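Local coordinates for protein acetyltransferase, GNAT family (Streptococcus agalactiae 2603V/R, PDB 2Q7B) that probably transfers an acetyl group to an amino group of its substrate, as a member of the GNAT family of N-acetyltransferases, at residues I39-C42 with Q43-A47. Residues are numbered along the deposited sequence; the frame is centred on the assembly and turned at random.
Sequences INYC and QNIEA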
# COMPACT_ATOMS: atom_id res chain seq x y z
N ILE A 39 1.44 -7.28 4.25
CA ILE A 39 0.07 -7.23 4.73
C ILE A 39 -0.89 -7.73 3.66
O ILE A 39 -1.74 -8.57 3.94
CB ILE A 39 -0.33 -5.82 5.23
CG1 ILE A 39 0.54 -5.41 6.44
CG2 ILE A 39 -1.81 -5.78 5.58
CD1 ILE A 39 0.37 -3.97 6.85
N ASN A 40 -0.75 -7.19 2.45
CA ASN A 40 -1.58 -7.59 1.33
C ASN A 40 -1.47 -9.08 1.05
O ASN A 40 -2.46 -9.73 0.79
CB ASN A 40 -1.19 -6.83 0.06
CG ASN A 40 -2.11 -7.17 -1.11
OD1 ASN A 40 -3.30 -6.88 -1.07
ND2 ASN A 40 -1.56 -7.82 -2.13
N TYR A 41 -0.26 -9.62 1.09
CA TYR A 41 -0.05 -11.03 0.85
C TYR A 41 -0.83 -11.91 1.88
O TYR A 41 -1.60 -12.81 1.53
CB TYR A 41 1.46 -11.38 0.84
CG TYR A 41 1.63 -12.87 0.78
CD1 TYR A 41 1.55 -13.55 -0.43
CD2 TYR A 41 1.74 -13.62 1.95
CE1 TYR A 41 1.61 -14.94 -0.48
CE2 TYR A 41 1.81 -15.00 1.91
CZ TYR A 41 1.74 -15.64 0.69
OH TYR A 41 1.81 -17.00 0.66
N CYS A 42 -0.62 -11.63 3.15
CA CYS A 42 -1.23 -12.41 4.21
C CYS A 42 -2.74 -12.29 4.23
O CYS A 42 -3.43 -13.28 4.37
CB CYS A 42 -0.69 -11.97 5.57
SG CYS A 42 1.02 -12.39 5.81
N GLN A 43 -3.25 -11.07 4.08
CA GLN A 43 -4.68 -10.85 4.12
C GLN A 43 -5.40 -11.28 2.87
O GLN A 43 -6.46 -11.89 2.95
CB GLN A 43 -5.00 -9.37 4.33
CG GLN A 43 -4.59 -8.84 5.70
CD GLN A 43 -4.90 -7.36 5.90
OE1 GLN A 43 -4.89 -6.56 4.95
NE2 GLN A 43 -5.16 -6.99 7.16
N ASN A 44 -4.82 -10.96 1.73
CA ASN A 44 -5.54 -11.07 0.47
C ASN A 44 -5.12 -12.11 -0.54
O ASN A 44 -5.94 -12.51 -1.36
CB ASN A 44 -5.55 -9.70 -0.20
CG ASN A 44 -6.23 -8.65 0.65
OD1 ASN A 44 -7.26 -8.91 1.23
ND2 ASN A 44 -5.65 -7.44 0.71
N ILE A 45 -3.86 -12.51 -0.51
CA ILE A 45 -3.38 -13.54 -1.43
C ILE A 45 -3.47 -14.88 -0.72
O ILE A 45 -4.04 -15.83 -1.25
CB ILE A 45 -1.94 -13.24 -1.92
CG1 ILE A 45 -1.96 -11.93 -2.73
CG2 ILE A 45 -1.44 -14.42 -2.79
CD1 ILE A 45 -0.63 -11.45 -3.16
N GLU A 46 -2.95 -14.94 0.50
CA GLU A 46 -2.95 -16.16 1.28
C GLU A 46 -4.30 -16.44 1.93
O GLU A 46 -4.85 -17.51 1.73
CB GLU A 46 -1.86 -16.11 2.34
CG GLU A 46 -1.68 -17.42 3.07
CD GLU A 46 -0.68 -17.35 4.18
OE1 GLU A 46 -0.49 -16.29 4.81
OE2 GLU A 46 -0.10 -18.40 4.45
N ALA A 47 -4.85 -15.50 2.69
CA ALA A 47 -6.13 -15.69 3.38
C ALA A 47 -7.38 -15.25 2.60
O ALA A 47 -8.49 -15.53 3.06
CB ALA A 47 -6.11 -15.01 4.73
O HOH W 1 -2.60 -15.08 6.08
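N40 and N44 meet through their amides one turn apart near the C-terminal end of helix 29-46 of the GNAT fold, where the helix widens into a pi-type turn. The two side chains cross at about a right angle with their amide planes 60° apart, and N44 ND2 gives N40 OD1 an almost straight bond of 3.0 Å. N40 CG lies anti to the backbone N (chi1 -176°), which carries the amide toward the following turn. Asparagine suits position 44 because its amide both donates, to N40 OD1, and accepts, from the backbone N of I51; N40 offers its side-chain carbonyl and packs against N40 of the second subunit. Against the Y41 ring, beta-branched I45 lays its CB 3.8 Å from Y41 CD1, and E46, suited by the wider turn, sets its CB 3.9 Å from Y41 CE2, across the ring but on the same side of its plane. The backbone bonds shift from i+4 to i+5: Y41 O receives E46 N at 2.7 Å and also accepts I45 N. E46, with an extended chain, forms a salt bridge with R108. A water donates to E46 OE1 at 2.7 Å and to C42 O at 2.6 Å.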